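Local coordinates for Fe(2+) transporter FeoB (Legionella pneumophila, PDB 3IBY), which forms the cytosolic GTPase and GDI part of a probable GTP-driven ferrous iron transporter of the bacterial inner membrane, at residues N19-A24 with A156-L161; T40-F43 with H48-E51; R205-G210 with A218-L223. All coordinates share one frame; numbering follows the deposited sequence.

Contacts 1 and 2 touch in the FeoB-type G domain, their centres 9 Å apart, whereas contact 3 lies on the other side of the chain's centre from contact 1, about 37 Å between centres, in the helical part of the chain. The hairpin of 40-43 and 48-51 belongs to the sheet, and its F43 packs against L21, Q158 and L161 of the helices on that face. Contact 2 is a partly buried strand pair joined by backbone bonds, with apolar packing on one face and carboxylates on the other; contacts 1 and 3 are small, buried helix pairings where leucine methyls meet another leucine and the aliphatic CG of Q158 (contact 1) or the CG2 methyl of T220 (contact 3).

Contact 1 of 3, residues N19-A24 with A156-L161; sequences NALTNA and ALQQSL
L21 reaches across to the helix of A156-L161 with a single methyl, CD2, and the contact is purely apolar. It meets L157 methyl to methyl, L21 CD2 lying 4.3 Å from L157 CD2, and it also rests against the aliphatic part of Q158, 4.2 Å from L21 CD2 to Q158 CG. The backbones stay well apart, with L21 CA 8.1 Å from Q158 CA, and the small interface of 137 Å² depends on how far the side chains extend. L21 sets its CG opposite the carbonyl carbon (chi1 -70°) and runs on extended, which carries CD2 out beyond the flank of its own helix. L157 instead turns CG away from the backbone N (chi1 176°), directing its branch at L21.

Backbone bonds hold each segment in shape. N23 N donates to N19 O over 2.9 Å as the helix ends, and N23 then leaves helical geometry with positive phi; in the other helix S160 N bonds to A156 O. The side-chain OG1 of T22 adds a bond to F18 O.

The two helices lie on one face of the central mixed sheet of this Ras-like GTPase fold. Helix 14-22 begins with the last residues of the P-loop, part of the predicted GTP site, and L157 lies about 8 Å, side chain to side chain, from A148 of that site. On the sheet side, L21 touches I52 of strand 48-54, L157 packs on V114, A116 and I144 of strands 113-118 and 143-145, and F43 of strand 37-45 fits against L21, Q158 and L161.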
loop_
_atom_site.group_PDB
_atom_site.type_symbol
_atom_site.label_atom_id
_atom_site.label_comp_id
_atom_site.label_asym_id
_atom_site.label_seq_id
_atom_site.Cartn_x
_atom_site.Cartn_y
_atom_site.Cartn_z
ATOM N N ASN A 19 2.060 -15.076 9.971
ATOM C CA ASN A 19 2.045 -16.265 10.830
ATOM C C ASN A 19 1.456 -15.937 12.216
ATOM O O ASN A 19 0.736 -16.737 12.830
ATOM C CB ASN A 19 3.439 -16.836 11.010
ATOM C CG ASN A 19 4.014 -17.428 9.749
ATOM O OD1 ASN A 19 3.311 -17.858 8.852
ATOM N ND2 ASN A 19 5.333 -17.447 9.685
ATOM N N ALA A 20 1.788 -14.748 12.689
ATOM C CA ALA A 20 1.374 -14.308 13.966
ATOM C C ALA A 20 -0.169 -14.213 13.979
ATOM O O ALA A 20 -0.825 -14.646 14.937
ATOM C CB ALA A 20 2.012 -12.982 14.250
ATOM N N LEU A 21 -0.751 -13.688 12.904
ATOM C CA LEU A 21 -2.205 -13.508 12.834
ATOM C C LEU A 21 -2.939 -14.830 12.622
ATOM O O LEU A 21 -3.921 -15.093 13.266
ATOM C CB LEU A 21 -2.533 -12.568 11.692
ATOM C CG LEU A 21 -2.155 -11.087 11.834
ATOM C CD1 LEU A 21 -2.385 -10.452 10.514
ATOM C CD2 LEU A 21 -2.982 -10.378 12.817
ATOM N N THR A 22 -2.430 -15.688 11.752
ATOM C CA THR A 22 -3.195 -16.848 11.286
ATOM C C THR A 22 -2.839 -18.174 11.965
ATOM O O THR A 22 -3.614 -19.091 11.934
ATOM C CB THR A 22 -2.995 -16.984 9.795
ATOM O OG1 THR A 22 -1.660 -17.427 9.538
ATOM C CG2 THR A 22 -3.171 -15.625 9.156
ATOM N N ASN A 23 -1.657 -18.267 12.550
ATOM C CA ASN A 23 -1.186 -19.453 13.228
ATOM C C ASN A 23 -1.211 -20.688 12.367
ATOM O O ASN A 23 -0.592 -20.662 11.326
ATOM C CB ASN A 23 -1.927 -19.605 14.523
ATOM C CG ASN A 23 -1.834 -18.339 15.417
ATOM O OD1 ASN A 23 -2.865 -17.765 15.805
ATOM N ND2 ASN A 23 -0.602 -17.910 15.731
ATOM N N ALA A 24 -1.879 -21.777 12.752
ATOM C CA ALA A 24 -1.888 -22.982 11.907
ATOM C C ALA A 24 -3.021 -22.893 10.891
ATOM O O ALA A 24 -3.140 -23.727 9.978
ATOM C CB ALA A 24 -2.034 -24.220 12.745
ATOM N N ALA A 156 -3.541 -5.352 19.515
ATOM C CA ALA A 156 -3.981 -4.004 19.193
ATOM C C ALA A 156 -4.219 -3.821 17.690
ATOM O O ALA A 156 -5.121 -3.100 17.274
ATOM C CB ALA A 156 -2.939 -3.007 19.685
ATOM N N LEU A 157 -3.365 -4.453 16.883
ATOM C CA LEU A 157 -3.517 -4.482 15.411
ATOM C C LEU A 157 -4.778 -5.255 15.044
ATOM O O LEU A 157 -5.478 -4.888 14.120
ATOM C CB LEU A 157 -2.324 -5.144 14.766
ATOM C CG LEU A 157 -2.422 -5.300 13.269
ATOM C CD1 LEU A 157 -2.151 -3.973 12.620
ATOM C CD2 LEU A 157 -1.446 -6.369 12.762
ATOM N N GLN A 158 -5.052 -6.317 15.795
ATOM C CA GLN A 158 -6.285 -7.072 15.645
ATOM C C GLN A 158 -7.416 -6.142 15.968
ATOM O O GLN A 158 -8.318 -6.004 15.205
ATOM C CB GLN A 158 -6.303 -8.280 16.576
ATOM C CG GLN A 158 -5.444 -9.494 16.126
ATOM C CD GLN A 158 -5.284 -10.542 17.258
ATOM O OE1 GLN A 158 -5.649 -10.282 18.399
ATOM N NE2 GLN A 158 -4.756 -11.710 16.936
ATOM N N GLN A 159 -7.358 -5.494 17.114
ATOM C CA GLN A 159 -8.437 -4.604 17.529
ATOM C C GLN A 159 -8.699 -3.537 16.455
ATOM O O GLN A 159 -9.816 -3.381 15.979
ATOM C CB GLN A 159 -8.109 -3.961 18.867
ATOM C CG GLN A 159 -9.275 -3.966 19.815
ATOM C CD GLN A 159 -9.747 -5.370 20.115
ATOM O OE1 GLN A 159 -8.929 -6.286 20.261
ATOM N NE2 GLN A 159 -11.068 -5.560 20.168
ATOM N N SER A 160 -7.645 -2.854 16.028
ATOM C CA SER A 160 -7.742 -1.867 14.970
ATOM C C SER A 160 -8.339 -2.413 13.649
ATOM O O SER A 160 -8.875 -1.636 12.850
ATOM C CB SER A 160 -6.348 -1.325 14.704
ATOM O OG SER A 160 -6.396 -0.156 13.938
ATOM N N LEU A 161 -8.264 -3.721 13.410
ATOM C CA LEU A 161 -8.923 -4.319 12.250
ATOM C C LEU A 161 -10.412 -4.214 12.231
ATOM O O LEU A 161 -10.990 -4.015 11.186
ATOM C CB LEU A 161 -8.637 -5.786 12.163
ATOM C CG LEU A 161 -7.361 -6.085 11.439
ATOM C CD1 LEU A 161 -7.386 -7.570 11.244
ATOM C CD2 LEU A 161 -7.293 -5.322 10.120
#

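Contact 2 of 3, residues T40-F43 with H48-E51; sequences TGEF and HLIE
F43 and I50 face each other as the hydrogen-bonded pair of an antiparallel hairpin, whose strands link the predicted GTP-binding residues G33-E37 to D54-G57. Two backbone bonds join them: F43 N donates to I50 O over 2.9 Å, in the carbonyl plane, and I50 N donates to F43 O over 2.8 Å, with the donor almost in line with the C=O bond. Beside them E42 and E51 form the non-hydrogen-bonded pair, their CA atoms 4.2 Å apart. Here CA-H...O contacts take over, E42 CA lying 3.0 Å from I50 O and E51 CA 3.5 Å from G41 O.

Apolar packing is concentrated on the face that carries F43 and I50. CG of F43 stands between the backbone N and the carbonyl carbon (chi1 61°), and the ring lies against the side chain of I50. I50 sits over one face of it in a CH-pi contact, its CB 3.9 Å from the ring centroid and 18° off the normal. The two branches of I50 divide the rim: CG2 presses on CE1 and CZ of F43, with F43 CE1 3.4 Å from I50 CG2, while CD1 reaches CE2. L161 of helix 154-162 also packs on I50.

On the other face the carboxylates of E42 and E51 come near without touching, E42 OE1 being 5.5 Å from E51 OE2. E42 bends at chi2, and its OE1 makes a salt bridge with R27 of edge strand 26-30.

The chemistry thus divides: apolar on the face under helix 154-162, and mixed elsewhere, where L49 CD1 lies by the aliphatic E42 CB and two carboxylates stand close, a proximity of like charges that R27 probably offsets.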
loop_
_atom_site.group_PDB
_atom_site.type_symbol
_atom_site.label_atom_id
_atom_site.label_comp_id
_atom_site.label_asym_id
_atom_site.label_seq_id
_atom_site.Cartn_x
_atom_site.Cartn_y
_atom_site.Cartn_z
ATOM N N THR A 40 -3.014 -18.059 2.073
ATOM C CA THR A 40 -4.234 -17.478 2.614
ATOM C C THR A 40 -4.389 -18.025 4.020
ATOM O O THR A 40 -3.922 -19.104 4.317
ATOM C CB THR A 40 -5.464 -17.814 1.748
ATOM O OG1 THR A 40 -5.548 -19.245 1.579
ATOM C CG2 THR A 40 -5.405 -17.088 0.344
ATOM N N GLY A 41 -4.997 -17.246 4.898
ATOM C CA GLY A 41 -5.380 -17.733 6.211
ATOM C C GLY A 41 -6.502 -16.928 6.890
ATOM O O GLY A 41 -7.065 -15.996 6.330
ATOM N N GLU A 42 -6.836 -17.304 8.117
ATOM C CA GLU A 42 -7.922 -16.643 8.798
ATOM C C GLU A 42 -7.780 -16.719 10.331
ATOM O O GLU A 42 -7.079 -17.578 10.868
ATOM C CB GLU A 42 -9.276 -17.166 8.279
ATOM C CG GLU A 42 -9.478 -18.725 8.314
ATOM C CD GLU A 42 -8.669 -19.451 7.265
ATOM O OE1 GLU A 42 -8.624 -18.934 6.133
ATOM O OE2 GLU A 42 -8.056 -20.510 7.567
ATOM N N PHE A 43 -8.386 -15.768 11.027
ATOM C CA PHE A 43 -8.465 -15.873 12.454
ATOM C C PHE A 43 -9.807 -15.372 12.945
ATOM O O PHE A 43 -10.458 -14.584 12.287
ATOM C CB PHE A 43 -7.283 -15.160 13.124
ATOM C CG PHE A 43 -7.197 -13.692 12.839
ATOM C CD1 PHE A 43 -6.628 -13.232 11.670
ATOM C CD2 PHE A 43 -7.675 -12.766 13.746
ATOM C CE1 PHE A 43 -6.549 -11.882 11.403
ATOM C CE2 PHE A 43 -7.576 -11.395 13.509
ATOM C CZ PHE A 43 -7.014 -10.947 12.329
ATOM N N HIS A 48 -16.400 -12.361 15.131
ATOM C CA HIS A 48 -15.865 -11.955 13.819
ATOM C C HIS A 48 -14.776 -12.836 13.160
ATOM O O HIS A 48 -13.693 -12.996 13.704
ATOM C CB HIS A 48 -15.273 -10.558 13.942
ATOM C CG HIS A 48 -16.288 -9.512 14.271
ATOM N ND1 HIS A 48 -16.530 -9.093 15.564
ATOM C CD2 HIS A 48 -17.143 -8.822 13.480
ATOM C CE1 HIS A 48 -17.490 -8.185 15.555
ATOM N NE2 HIS A 48 -17.880 -8.003 14.304
ATOM N N LEU A 49 -15.043 -13.341 11.961
ATOM C CA LEU A 49 -14.019 -14.032 11.178
ATOM C C LEU A 49 -13.201 -13.015 10.362
ATOM O O LEU A 49 -13.742 -12.074 9.797
ATOM C CB LEU A 49 -14.673 -15.046 10.247
ATOM C CG LEU A 49 -13.782 -15.787 9.260
ATOM C CD1 LEU A 49 -12.984 -16.884 9.962
ATOM C CD2 LEU A 49 -14.617 -16.401 8.137
ATOM N N ILE A 50 -11.882 -13.202 10.305
ATOM C CA ILE A 50 -11.047 -12.355 9.479
ATOM C C ILE A 50 -10.246 -13.211 8.549
ATOM O O ILE A 50 -9.453 -14.047 8.996
ATOM C CB ILE A 50 -10.117 -11.401 10.304
ATOM C CG1 ILE A 50 -10.910 -10.215 10.873
ATOM C CG2 ILE A 50 -9.109 -10.810 9.411
ATOM C CD1 ILE A 50 -11.228 -10.302 12.297
ATOM N N GLU A 51 -10.439 -12.994 7.246
ATOM C CA GLU A 51 -9.693 -13.753 6.261
ATOM C C GLU A 51 -8.598 -12.844 5.775
ATOM O O GLU A 51 -8.785 -11.631 5.729
ATOM C CB GLU A 51 -10.569 -14.180 5.094
ATOM C CG GLU A 51 -11.950 -14.646 5.475
ATOM C CD GLU A 51 -12.786 -15.021 4.266
ATOM O OE1 GLU A 51 -13.298 -14.068 3.589
ATOM O OE2 GLU A 51 -12.935 -16.262 4.024
#

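Contact 3 of 3, residues R205-G210 with A218-L223; sequences RRLAEG and AFTESL
L207 splits its two methyls between two residues of the facing helix: CD1 lies 3.9 Å from T220 CG2, and CD2 lies 3.7 Å from L223 CD1. L207 points toward that helix but is modelled off the usual staggered positions (chi1 -100°, chi2 21°), straddling the step from T220 to L223, one helical turn. T220 offers its methyl by placing CG2 opposite its backbone N, with OG1 beside that N. L223 carries CG opposite the carbonyl carbon (chi1 -76°) and also packs on L186 and Q189 of helix 177-193.

Away from this apolar patch, R206 folds back to E209 in a salt bridge, R206 NH1 to E209 OE2 2.6 Å, though poorly angled as a hydrogen bond; its NH2 makes a second salt bridge with E108. In the other helix S222 OG bonds to F219 O, from above the carbonyl plane.

G210, at positive phi, closes helix 197-209 in a Schellman motif, one of whose bonds runs from G210 N to L207 O, 2.7 Å. Two consecutive helices, 197-209 and 219-229, are thus packed by L207 on T220 and L223, in a helical bundle consistent with the GDI domain of FeoB.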
loop_
_atom_site.group_PDB
_atom_site.type_symbol
_atom_site.label_atom_id
_atom_site.label_comp_id
_atom_site.label_asym_id
_atom_site.label_seq_id
_atom_site.Cartn_x
_atom_site.Cartn_y
_atom_site.Cartn_z
ATOM N N ARG A 205 -2.918 7.702 -11.799
ATOM C CA ARG A 205 -1.572 7.759 -11.229
ATOM C C ARG A 205 -0.720 6.628 -11.747
ATOM O O ARG A 205 0.431 6.830 -12.095
ATOM C CB ARG A 205 -1.614 7.732 -9.707
ATOM C CG ARG A 205 -1.805 9.117 -9.047
ATOM C CD ARG A 205 -3.101 9.738 -9.443
ATOM N NE ARG A 205 -3.221 11.110 -9.003
ATOM C CZ ARG A 205 -4.136 11.956 -9.475
ATOM N NH1 ARG A 205 -5.016 11.575 -10.405
ATOM N NH2 ARG A 205 -4.191 13.184 -9.008
ATOM N N ARG A 206 -1.286 5.439 -11.848
ATOM C CA ARG A 206 -0.522 4.317 -12.362
ATOM C C ARG A 206 -0.108 4.517 -13.829
ATOM O O ARG A 206 1.056 4.284 -14.218
ATOM C CB ARG A 206 -1.311 3.017 -12.148
ATOM C CG ARG A 206 -1.038 2.294 -10.817
ATOM C CD ARG A 206 -0.173 3.101 -9.834
ATOM N NE ARG A 206 -0.952 3.521 -8.679
ATOM C CZ ARG A 206 -0.636 4.502 -7.851
ATOM N NH1 ARG A 206 0.435 5.272 -8.012
ATOM N NH2 ARG A 206 -1.434 4.720 -6.832
ATOM N N LEU A 207 -1.066 4.932 -14.637
ATOM C CA LEU A 207 -0.777 5.286 -16.022
ATOM C C LEU A 207 0.348 6.318 -16.070
ATOM O O LEU A 207 1.327 6.153 -16.794
ATOM C CB LEU A 207 -2.032 5.850 -16.681
ATOM C CG LEU A 207 -2.852 4.923 -17.562
ATOM C CD1 LEU A 207 -2.546 3.462 -17.214
ATOM C CD2 LEU A 207 -4.352 5.279 -17.470
ATOM N N ALA A 208 0.197 7.367 -15.267
ATOM C CA ALA A 208 1.189 8.436 -15.159
ATOM C C ALA A 208 2.552 7.883 -14.853
ATOM O O ALA A 208 3.555 8.417 -15.284
ATOM C CB ALA A 208 0.784 9.415 -14.082
ATOM N N GLU A 209 2.598 6.800 -14.106
ATOM C CA GLU A 209 3.874 6.211 -13.760
ATOM C C GLU A 209 4.374 5.299 -14.830
ATOM O O GLU A 209 5.548 4.901 -14.801
ATOM C CB GLU A 209 3.761 5.478 -12.450
ATOM C CG GLU A 209 3.504 6.471 -11.280
ATOM C CD GLU A 209 3.079 5.785 -10.000
ATOM O OE1 GLU A 209 3.365 4.578 -9.845
ATOM O OE2 GLU A 209 2.466 6.480 -9.160
ATOM N N GLY A 210 3.500 4.997 -15.790
ATOM C CA GLY A 210 3.851 4.147 -16.908
ATOM C C GLY A 210 3.438 2.699 -16.684
ATOM O O GLY A 210 4.131 1.780 -17.142
ATOM N N ALA A 218 -4.669 -2.794 -24.553
ATOM C CA ALA A 218 -5.134 -2.244 -25.830
ATOM C C ALA A 218 -5.526 -0.768 -25.698
ATOM O O ALA A 218 -5.126 0.069 -26.511
ATOM C CB ALA A 218 -6.319 -3.061 -26.360
ATOM N N PHE A 219 -6.341 -0.481 -24.679
ATOM C CA PHE A 219 -6.779 0.889 -24.307
ATOM C C PHE A 219 -5.696 1.579 -23.432
ATOM O O PHE A 219 -5.468 2.803 -23.509
ATOM C CB PHE A 219 -8.150 0.810 -23.572
ATOM C CG PHE A 219 -8.542 2.070 -22.824
ATOM C CD1 PHE A 219 -8.935 3.215 -23.505
ATOM C CD2 PHE A 219 -8.534 2.105 -21.433
ATOM C CE1 PHE A 219 -9.297 4.389 -22.804
ATOM C CE2 PHE A 219 -8.894 3.278 -20.721
ATOM C CZ PHE A 219 -9.274 4.414 -21.408
ATOM N N THR A 220 -5.058 0.758 -22.593
ATOM C CA THR A 220 -3.934 1.166 -21.742
ATOM C C THR A 220 -2.693 1.526 -22.594
ATOM O O THR A 220 -1.884 2.354 -22.183
ATOM C CB THR A 220 -3.601 0.037 -20.669
ATOM O OG1 THR A 220 -4.786 -0.271 -19.912
ATOM C CG2 THR A 220 -2.425 0.442 -19.682
ATOM N N GLU A 221 -2.544 0.930 -23.780
ATOM C CA GLU A 221 -1.360 1.205 -24.582
ATOM C C GLU A 221 -1.510 2.492 -25.385
ATOM O O GLU A 221 -0.526 3.167 -25.672
ATOM C CB GLU A 221 -1.013 0.004 -25.446
ATOM C CG GLU A 221 -0.369 -1.109 -24.628
ATOM C CD GLU A 221 -0.734 -2.495 -25.117
ATOM O OE1 GLU A 221 -0.957 -2.650 -26.347
ATOM O OE2 GLU A 221 -0.802 -3.425 -24.265
ATOM N N SER A 222 -2.748 2.838 -25.711
ATOM C CA SER A 222 -3.032 4.079 -26.421
ATOM C C SER A 222 -2.792 5.257 -25.493
ATOM O O SER A 222 -1.996 6.128 -25.796
ATOM C CB SER A 222 -4.461 4.078 -27.016
ATOM O OG SER A 222 -5.384 3.418 -26.160
ATOM N N LEU A 223 -3.441 5.270 -24.343
ATOM C CA LEU A 223 -3.145 6.313 -23.363
ATOM C C LEU A 223 -1.634 6.512 -23.062
ATOM O O LEU A 223 -1.169 7.642 -22.985
ATOM C CB LEU A 223 -3.899 6.061 -22.060
ATOM C CG LEU A 223 -5.389 6.383 -22.027
ATOM C CD1 LEU A 223 -5.800 6.595 -20.577
ATOM C CD2 LEU A 223 -5.737 7.607 -22.866
#